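Local coordinates for immune protein (Enterobacter cloacae, PDB 6D7Y) that probably acts as the immunity protein that binds and neutralises the toxic C-terminal tip of a CdiA contact-dependent growth inhibition toxin, at residues 88-92 with 93-97; 23-26 with 27-30; 102-105 with 106-109; 118-121 with 122-125. All blocks are in the same frame, centred on the assembly; numbering follows the deposited sequence. Where two conformers were deposited one is given.

Contact 1: residues 88-92 with 93-97; sequences LKYEG and GVDVG
The ring of Tyr90 carries the backbone of Gly93 on one face and meets Asp95 at its edge. Gly93 N stands above the ring plane, offset toward the rim, and Gly93 O lies over the same ring at 3.2 Å from Tyr90 CD1. At the edge, in the ring plane, Tyr90 OH donates a 2.8 Å hydrogen bond to Asp95 OD1. The carboxylate is turned almost perpendicular to the ring (81°), and the hydroxyl meets OD1 from above the carboxylate plane, 41° out of it. Tyr90 can lie over the neighbouring strand because CG sits between its backbone N and carbonyl carbon (chi1 54°). OD1 is also reached by Gly11 N, so two donors grip it. This is the end of the beta hairpin formed by strands 78-90 and 93-102, closed by a type I turn from Tyr90 to Gly93. Those two residues form an antiparallel hydrogen-bonded pair, with Tyr90 N to Gly93 O at 2.9 Å and Gly93 N to Tyr90 O at the same length. Next along, Leu88 lies alongside Asp95, pointing the same way, with Leu88 CD1 3.7 Å from Asp95 CB. On the other face of the sheet, that of Lys89 and Val94, Lys89 CB packs on Val94 CG2 at 3.7 Å, while Lys89 NZ runs off to the carbonyls of Leu57 and Phe59.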
loop_
_atom_site.group_PDB
_atom_site.type_symbol
_atom_site.label_atom_id
_atom_site.label_comp_id
_atom_site.label_asym_id
_atom_site.label_seq_id
_atom_site.Cartn_x
_atom_site.Cartn_y
_atom_site.Cartn_z
ATOM N N LEU B 88 -5.392 6.897 -1.866
ATOM C CA LEU B 88 -5.731 8.303 -1.780
ATOM C C LEU B 88 -5.505 9.037 -3.068
ATOM O O LEU B 88 -4.525 8.782 -3.738
ATOM C CB LEU B 88 -4.928 8.965 -0.648
ATOM C CG LEU B 88 -3.406 8.884 -0.567
ATOM C CD1 LEU B 88 -2.696 9.833 -1.500
ATOM C CD2 LEU B 88 -2.938 9.251 0.833
ATOM N N LYS B 89 -6.428 9.927 -3.420
ATOM C CA LYS B 89 -6.242 10.726 -4.628
ATOM C C LYS B 89 -6.164 12.178 -4.149
ATOM O O LYS B 89 -6.956 12.613 -3.310
ATOM C CB LYS B 89 -7.315 10.498 -5.723
ATOM C CG LYS B 89 -8.513 11.429 -5.728
ATOM C CD LYS B 89 -9.200 11.418 -7.088
ATOM C CE LYS B 89 -10.158 12.587 -7.208
ATOM N NZ LYS B 89 -10.604 12.799 -8.604
ATOM N N TYR B 90 -5.182 12.899 -4.680
ATOM C CA TYR B 90 -4.898 14.290 -4.331
ATOM C C TYR B 90 -4.513 15.016 -5.618
ATOM O O TYR B 90 -4.414 14.384 -6.672
ATOM C CB TYR B 90 -3.752 14.363 -3.304
ATOM C CG TYR B 90 -2.507 13.643 -3.744
ATOM C CD1 TYR B 90 -2.435 12.267 -3.650
ATOM C CD2 TYR B 90 -1.383 14.333 -4.234
ATOM C CE1 TYR B 90 -1.308 11.568 -4.051
ATOM C CE2 TYR B 90 -0.237 13.645 -4.639
ATOM C CZ TYR B 90 -0.217 12.250 -4.551
ATOM O OH TYR B 90 0.878 11.501 -4.937
ATOM N N GLU B 91 -4.262 16.324 -5.522
ATOM C CA GLU B 91 -3.928 17.142 -6.711
ATOM C C GLU B 91 -2.816 16.545 -7.593
ATOM O O GLU B 91 -2.890 16.613 -8.821
ATOM C CB GLU B 91 -3.571 18.582 -6.304
ATOM C CG GLU B 91 -3.385 19.545 -7.483
ATOM C CD GLU B 91 -3.125 20.982 -7.055
ATOM O OE1 GLU B 91 -3.061 21.251 -5.833
ATOM O OE2 GLU B 91 -2.979 21.844 -7.947
ATOM N N GLY B 92 -1.787 15.990 -6.968
ATOM C CA GLY B 92 -0.684 15.381 -7.717
ATOM C C GLY B 92 -0.890 13.978 -8.280
ATOM O O GLY B 92 -0.071 13.519 -9.074
ATOM N N GLY B 93 -1.957 13.283 -7.874
ATOM C CA GLY B 93 -2.208 11.931 -8.381
ATOM C C GLY B 93 -2.806 10.972 -7.363
ATOM O O GLY B 93 -3.590 11.382 -6.508
ATOM N N VAL B 94 -2.399 9.701 -7.443
ATOM C CA VAL B 94 -2.898 8.641 -6.574
ATOM C C VAL B 94 -1.761 7.800 -5.964
ATOM O O VAL B 94 -0.808 7.435 -6.649
ATOM C CB VAL B 94 -3.843 7.702 -7.354
ATOM C CG1 VAL B 94 -4.303 6.528 -6.486
ATOM C CG2 VAL B 94 -5.045 8.478 -7.873
ATOM N N ASP B 95 -1.881 7.502 -4.666
ATOM C CA ASP B 95 -0.915 6.667 -3.961
ATOM C C ASP B 95 -1.670 5.479 -3.345
ATOM O O ASP B 95 -2.848 5.591 -3.011
ATOM C CB ASP B 95 -0.255 7.393 -2.784
ATOM C CG ASP B 95 0.714 8.471 -3.181
ATOM O OD1 ASP B 95 0.897 8.800 -4.374
ATOM O OD2 ASP B 95 1.323 9.010 -2.237
ATOM N N VAL B 96 -0.969 4.360 -3.205
ATOM C CA VAL B 96 -1.486 3.157 -2.571
ATOM C C VAL B 96 -0.471 2.852 -1.476
ATOM O O VAL B 96 0.710 2.723 -1.749
ATOM C CB VAL B 96 -1.618 1.994 -3.563
ATOM C CG1 VAL B 96 -2.021 0.720 -2.850
ATOM C CG2 VAL B 96 -2.615 2.352 -4.673
ATOM N N GLY B 97 -0.909 2.766 -0.216
ATOM C CA GLY B 97 0.013 2.509 0.845
ATOM C C GLY B 97 -0.438 1.380 1.718
ATOM O O GLY B 97 -1.627 1.124 1.800
#

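Contact 2: residues 23-26 with 27-30; sequences EIES and KSDR
Glu25 O is gripped twice by Ser28: the hydroxyl OG donates to it at 2.8 Å and the backbone N of Ser28 reaches the same Glu25 O at 3.2 Å. Both donors approach from one face of the carbonyl plane. The hydroxyl is tilted only 26° from that plane, whereas the amide stands well above it. Ser28 holds OG between its own backbone N and carbonyl carbon (chi1 67°), which turns the hydroxyl back toward Glu25 alongside the amide. Two residues earlier, Ser26 OG donates to Glu23 O at 2.6 Å, the shortest of these bonds. Together they tie off the carbonyls at the C-terminal end of helix 17-25, where the chain leaves through a type I turn from Glu25 to Ser28 toward edge strand 30-36. Lys27 N adds a 3.2 Å bond to Ile24 O, which it meets from above the carbonyl plane. In one of its two modelled conformers, Lys27 lays its aliphatic chain across Glu23, with Lys27 CG 3.5 Å from Glu23 O and Lys27 CD 3.9 Å from Glu23 OE2. Their charged ends do not pair, since Glu23 OE2 and Lys27 NZ are 6.1 Å apart. Each has another partner: Glu23 OE2 is hydrogen-bonded to Tyr118 OH, and the ammonium of Lys27 bonds to Val74 O while making cation-pi contacts with Tyr118 and Phe72. Ile24 faces the sheet and packs on Met69 and Phe72.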
loop_
_atom_site.group_PDB
_atom_site.type_symbol
_atom_site.label_atom_id
_atom_site.label_comp_id
_atom_site.label_asym_id
_atom_site.label_seq_id
_atom_site.Cartn_x
_atom_site.Cartn_y
_atom_site.Cartn_z
ATOM N N GLU B 23 -4.106 -7.204 -7.509
ATOM C CA GLU B 23 -2.791 -7.827 -7.332
ATOM C C GLU B 23 -2.428 -7.888 -5.838
ATOM O O GLU B 23 -2.044 -8.944 -5.321
ATOM C CB GLU B 23 -1.751 -7.031 -8.150
ATOM C CG GLU B 23 -0.287 -7.236 -7.790
ATOM C CD GLU B 23 0.170 -8.674 -7.888
ATOM O OE1 GLU B 23 -0.445 -9.451 -8.650
ATOM O OE2 GLU B 23 1.171 -9.025 -7.220
ATOM N N ILE B 24 -2.565 -6.751 -5.151
ATOM C CA ILE B 24 -2.308 -6.683 -3.714
ATOM C C ILE B 24 -3.341 -7.538 -2.954
ATOM O O ILE B 24 -2.966 -8.293 -2.067
ATOM C CB ILE B 24 -2.360 -5.233 -3.197
ATOM C CG1 ILE B 24 -1.302 -4.365 -3.901
ATOM C CG2 ILE B 24 -2.123 -5.186 -1.687
ATOM C CD1 ILE B 24 -1.399 -2.897 -3.534
ATOM N N GLU B 25 -4.624 -7.418 -3.305
ATOM C CA GLU B 25 -5.687 -8.193 -2.621
ATOM C C GLU B 25 -5.473 -9.713 -2.688
ATOM O O GLU B 25 -5.825 -10.444 -1.749
ATOM C CB GLU B 25 -7.083 -7.879 -3.192
ATOM C CG GLU B 25 -8.232 -8.632 -2.479
ATOM C CD GLU B 25 -9.600 -8.461 -3.120
ATOM O OE1 GLU B 25 -10.588 -8.954 -2.530
ATOM O OE2 GLU B 25 -9.694 -7.865 -4.212
ATOM N N SER B 26 -4.920 -10.187 -3.799
ATOM C CA SER B 26 -4.693 -11.635 -3.984
ATOM C C SER B 26 -3.622 -12.251 -3.074
ATOM O O SER B 26 -3.567 -13.477 -2.923
ATOM C CB SER B 26 -4.346 -11.941 -5.446
ATOM O OG SER B 26 -3.168 -11.267 -5.817
ATOM N N LYS B 27 -2.772 -11.414 -2.485
ATOM C CA LYS B 27 -1.718 -11.908 -1.598
ATOM C C LYS B 27 -2.201 -11.978 -0.136
ATOM O O LYS B 27 -1.453 -12.400 0.751
ATOM C CB LYS B 27 -0.446 -11.062 -1.770
ATOM C CG LYS B 27 -0.027 -10.971 -3.242
ATOM C CD LYS B 27 1.269 -10.199 -3.487
ATOM C CE LYS B 27 2.521 -11.032 -3.237
ATOM N NZ LYS B 27 2.623 -11.562 -1.861
ATOM N N SER B 28 -3.454 -11.576 0.108
ATOM C CA SER B 28 -4.041 -11.649 1.449
ATOM C C SER B 28 -5.113 -12.716 1.586
ATOM O O SER B 28 -5.698 -13.168 0.595
ATOM C CB SER B 28 -4.677 -10.330 1.804
ATOM O OG SER B 28 -5.815 -10.061 0.995
ATOM N N ASP B 29 -5.394 -13.081 2.836
ATOM C CA ASP B 29 -6.428 -14.073 3.134
ATOM C C ASP B 29 -7.810 -13.448 3.026
ATOM O O ASP B 29 -8.723 -14.065 2.488
ATOM C CB ASP B 29 -6.229 -14.686 4.514
ATOM C CG ASP B 29 -4.999 -15.566 4.596
ATOM O OD1 ASP B 29 -4.386 -15.858 3.556
ATOM O OD2 ASP B 29 -4.656 -15.987 5.720
ATOM N N ARG B 30 -7.969 -12.234 3.545
ATOM C CA ARG B 30 -9.253 -11.545 3.477
ATOM C C ARG B 30 -9.131 -10.058 3.721
ATOM O O ARG B 30 -8.121 -9.592 4.234
ATOM C CB ARG B 30 -10.258 -12.177 4.464
ATOM C CG ARG B 30 -9.718 -12.426 5.862
ATOM C CD ARG B 30 -10.778 -13.096 6.734
ATOM N NE ARG B 30 -11.878 -12.169 7.011
ATOM C CZ ARG B 30 -11.938 -11.330 8.054
ATOM N NH1 ARG B 30 -12.985 -10.517 8.187
ATOM N NH2 ARG B 30 -10.969 -11.282 8.970
#

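Contact 3: residues 102-105 with 106-109; sequences MNDF and NSAG
At the N-cap of helix 105-126, the side chain of Asp104 bends over the first turn to meet Ser107. Asp104 OD1 accepts from Ser107 N at 2.6 Å; the N-H points almost straight at it (169°), and the donor lies nearly in line with the C-O bond. A chi1 of 61° folds the carboxylate of Asp104 toward the amides of that turn, where its negative charge probably complements the helix dipole. The hydroxyl of Ser107 sits between two acceptors of the same residue, 2.8 Å from Asp104 OD1 and 3.1 Å from Asp104 O. Regular helical bonding starts behind this cap, as Ala108 N donates to Asp104 O and Gly109 N to Phe105 O. A water joins the incoming chain to the helix, accepting from Asn103 N at 2.9 Å and hydrogen-bonded to Ser107 OG at 3.0 Å. Met102, present as selenomethionine and the last residue of strand 93-102, packs against the first turn. Bent at both chi2 and chi3, its chain brings CE to 3.5 Å from Ser107 OG, while Met102 CG rests on Ala108 CB at 4.0 Å. Met102 and Ala108 also both touch Phe5 of strand 3-10, and the ring of Phe105 makes an edge-to-face contact with Phe5.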
loop_
_atom_site.group_PDB
_atom_site.type_symbol
_atom_site.label_atom_id
_atom_site.label_comp_id
_atom_site.label_asym_id
_atom_site.label_seq_id
_atom_site.Cartn_x
_atom_site.Cartn_y
_atom_site.Cartn_z
HETATM N N MSE B 102 5.442 -3.660 13.513
HETATM C CA MSE B 102 6.474 -4.697 13.674
HETATM C C MSE B 102 6.989 -4.495 15.074
HETATM O O MSE B 102 7.036 -3.367 15.561
HETATM C CB MSE B 102 7.621 -4.661 12.672
HETATM C CG MSE B 102 7.163 -4.842 11.230
HETATM SE SE MSE B 102 6.497 -6.667 10.841
HETATM C CE MSE B 102 8.114 -7.703 11.296
ATOM N N ASN B 103 7.377 -5.579 15.741
ATOM C CA ASN B 103 7.871 -5.500 17.140
ATOM C C ASN B 103 9.269 -4.913 17.300
ATOM O O ASN B 103 9.613 -4.455 18.395
ATOM C CB ASN B 103 7.800 -6.873 17.832
ATOM C CG ASN B 103 6.378 -7.305 18.153
ATOM O OD1 ASN B 103 5.468 -6.481 18.237
ATOM N ND2 ASN B 103 6.189 -8.602 18.374
ATOM N N ASP B 104 10.073 -4.908 16.229
ATOM C CA ASP B 104 11.423 -4.354 16.316
ATOM C C ASP B 104 11.932 -3.974 14.938
ATOM O O ASP B 104 11.359 -4.401 13.932
ATOM C CB ASP B 104 12.364 -5.336 17.009
ATOM C CG ASP B 104 12.487 -6.645 16.272
ATOM O OD1 ASP B 104 12.988 -6.641 15.135
ATOM O OD2 ASP B 104 12.129 -7.694 16.847
ATOM N N PHE B 105 12.993 -3.168 14.903
ATOM C CA PHE B 105 13.570 -2.693 13.638
ATOM C C PHE B 105 14.261 -3.788 12.834
ATOM O O PHE B 105 14.243 -3.751 11.605
ATOM C CB PHE B 105 14.525 -1.501 13.857
ATOM C CG PHE B 105 13.820 -0.177 14.031
ATOM C CD1 PHE B 105 13.369 0.231 15.267
ATOM C CD2 PHE B 105 13.611 0.659 12.942
ATOM C CE1 PHE B 105 12.714 1.442 15.416
ATOM C CE2 PHE B 105 12.960 1.865 13.083
ATOM C CZ PHE B 105 12.510 2.258 14.335
ATOM N N ASN B 106 14.845 -4.760 13.524
ATOM C CA ASN B 106 15.536 -5.852 12.851
ATOM C C ASN B 106 14.567 -6.696 12.025
ATOM O O ASN B 106 14.837 -6.963 10.855
ATOM C CB ASN B 106 16.307 -6.697 13.876
ATOM C CG ASN B 106 17.368 -5.883 14.611
ATOM O OD1 ASN B 106 17.901 -4.903 14.075
ATOM N ND2 ASN B 106 17.679 -6.285 15.847
ATOM N N SER B 107 13.421 -7.059 12.608
ATOM C CA SER B 107 12.411 -7.852 11.891
ATOM C C SER B 107 11.769 -6.998 10.790
ATOM O O SER B 107 11.548 -7.489 9.683
ATOM C CB SER B 107 11.375 -8.460 12.850
ATOM O OG SER B 107 10.741 -7.461 13.627
ATOM N N ALA B 108 11.521 -5.712 11.078
ATOM C CA ALA B 108 10.981 -4.795 10.072
ATOM C C ALA B 108 11.897 -4.729 8.853
ATOM O O ALA B 108 11.427 -4.748 7.714
ATOM C CB ALA B 108 10.827 -3.397 10.670
ATOM N N GLY B 109 13.202 -4.654 9.091
ATOM C CA GLY B 109 14.186 -4.574 8.008
ATOM C C GLY B 109 14.125 -5.740 7.056
ATOM O O GLY B 109 14.318 -5.581 5.854
HETATM O O HOH W 1 8.096 -8.253 14.783
#

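Contact 4: residues 118-121 with 122-125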
loop_
_atom_site.group_PDB
_atom_site.type_symbol
_atom_site.label_atom_id
_atom_site.label_comp_id
_atom_site.label_asym_id
_atom_site.label_seq_id
_atom_site.Cartn_x
_atom_site.Cartn_y
_atom_site.Cartn_z
ATOM N N TYR B 118 9.526 -7.376 -4.101
ATOM C CA TYR B 118 8.164 -7.507 -4.603
ATOM C C TYR B 118 7.717 -6.318 -5.450
ATOM O O TYR B 118 7.226 -6.496 -6.570
ATOM C CB TYR B 118 7.170 -7.718 -3.446
ATOM C CG TYR B 118 5.735 -7.616 -3.909
ATOM C CD1 TYR B 118 5.198 -8.574 -4.760
ATOM C CD2 TYR B 118 4.926 -6.559 -3.515
ATOM C CE1 TYR B 118 3.896 -8.483 -5.217
ATOM C CE2 TYR B 118 3.617 -6.460 -3.960
ATOM C CZ TYR B 118 3.108 -7.428 -4.810
ATOM O OH TYR B 118 1.815 -7.348 -5.273
HETATM N N MSE B 119 7.918 -5.113 -4.928
HETATM C CA MSE B 119 7.502 -3.873 -5.611
HETATM C C MSE B 119 8.295 -3.641 -6.858
HETATM O O MSE B 119 7.738 -3.281 -7.897
HETATM C CB MSE B 119 7.635 -2.680 -4.648
HETATM C CG MSE B 119 6.625 -2.803 -3.514
HETATM SE SE MSE B 119 7.061 -1.573 -2.035
HETATM C CE MSE B 119 5.577 -0.335 -2.388
ATOM N N ASN B 120 9.604 -3.847 -6.777
ATOM C CA ASN B 120 10.463 -3.664 -7.956
ATOM C C ASN B 120 10.019 -4.624 -9.060
ATOM O O ASN B 120 9.998 -4.271 -10.237
ATOM C CB ASN B 120 11.920 -3.943 -7.619
ATOM C CG ASN B 120 12.840 -3.658 -8.783
ATOM O OD1 ASN B 120 12.887 -2.541 -9.293
ATOM N ND2 ASN B 120 13.597 -4.658 -9.188
ATOM N N GLY B 121 9.666 -5.838 -8.651
ATOM C CA GLY B 121 9.217 -6.865 -9.568
ATOM C C GLY B 121 7.949 -6.534 -10.334
ATOM O O GLY B 121 7.771 -7.024 -11.434
ATOM N N ILE B 122 7.068 -5.718 -9.751
ATOM C CA ILE B 122 5.813 -5.327 -10.416
ATOM C C ILE B 122 5.781 -3.864 -10.898
ATOM O O ILE B 122 4.748 -3.397 -11.399
ATOM C CB ILE B 122 4.570 -5.619 -9.523
ATOM C CG1 ILE B 122 4.497 -4.697 -8.292
ATOM C CG2 ILE B 122 4.569 -7.085 -9.097
ATOM C CD1 ILE B 122 3.232 -4.860 -7.485
ATOM N N SER B 123 6.899 -3.154 -10.759
ATOM C CA SER B 123 6.965 -1.750 -11.178
ATOM C C SER B 123 6.725 -1.582 -12.681
ATOM O O SER B 123 6.022 -0.663 -13.101
ATOM C CB SER B 123 8.301 -1.132 -10.766
ATOM O OG SER B 123 9.389 -1.883 -11.263
ATOM N N ALA B 124 7.284 -2.491 -13.472
ATOM C CA ALA B 124 7.129 -2.459 -14.937
ATOM C C ALA B 124 5.727 -2.797 -15.443
ATOM O O ALA B 124 5.402 -2.485 -16.578
ATOM C CB ALA B 124 8.144 -3.397 -15.578
ATOM N N ASP B 125 4.892 -3.408 -14.603
ATOM C CA ASP B 125 3.553 -3.806 -15.029
ATOM C C ASP B 125 2.467 -2.827 -14.624
ATOM O O ASP B 125 1.462 -2.706 -15.326
ATOM C CB ASP B 125 3.205 -5.192 -14.480
ATOM C CG ASP B 125 4.327 -6.183 -14.672
ATOM O OD1 ASP B 125 5.388 -5.982 -14.029
ATOM O OD2 ASP B 125 4.144 -7.164 -15.423
#
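Tyr118 and Ile122 meet one turn apart near the C-terminal end of helix 105-126, where the methyl CD1 of Ile122 approaches the phenol end of the tyrosine. Ile122 CD1 is 3.6 Å from Tyr118 OH and 3.7 Å from Tyr118 CZ, and it comes to the ring obliquely. The branch arrives there because rotation about the first side-chain bond of Ile122 (chi1 69°) swings CG1 back over the preceding turn, 3.6 Å from Met119 O. The backbone beneath this pair departs from regular alpha-helical bonding. Ile122 N donates to Met119 O at 3.1 Å from far above the carbonyl plane, and its bond to Tyr118 O, at 3.3 Å, is weak. Further out, the same phenol end of Tyr118 lies against the last turn of helix 17-25 and the turn that follows it, which hold it in place from outside its own helix. Met119, present as selenomethionine, and Ile122 face the sheet; both touch Phe9 of strand 3-10, and Met119 also reaches Val7 and Phe131. Ile122 and Ser123 touch Phe128 in the loop beyond the helix, and the carbonyl of Asp125 accepts a hydrogen bond from Arg16. On the Asn120 side of the helix, Ser123 turns its hydroxyl back on the main chain: in one of its two modelled conformers, OG donates to Asn120 O at 2.7 Å, tilted 27° from the carbonyl plane.

In the fold
Along the chain the order is contact 2, contact 1, contact 3, contact 4. Contact 1 closes the hairpin of strands 78-90 and 93-102 in the antiparallel sheet; strand 93-102 then leads into helix 105-126, which starts at contact 3 and carries contact 4 near its other end, their centres about 23 Å apart. Contact 2 ends helix 17-25. It meets contact 4 through Glu23 OE2 and Tyr118 OH, 2.6 Å apart, a probable hydrogen bond between the two helices. It also touches contact 1, with Ile24 CD1 3.7 Å from Val96 CG1. Contacts 1 and 3 lie on opposite sides of the chain's centre. Both helices thus pack on the sheet and touch each other near their C-terminal ends.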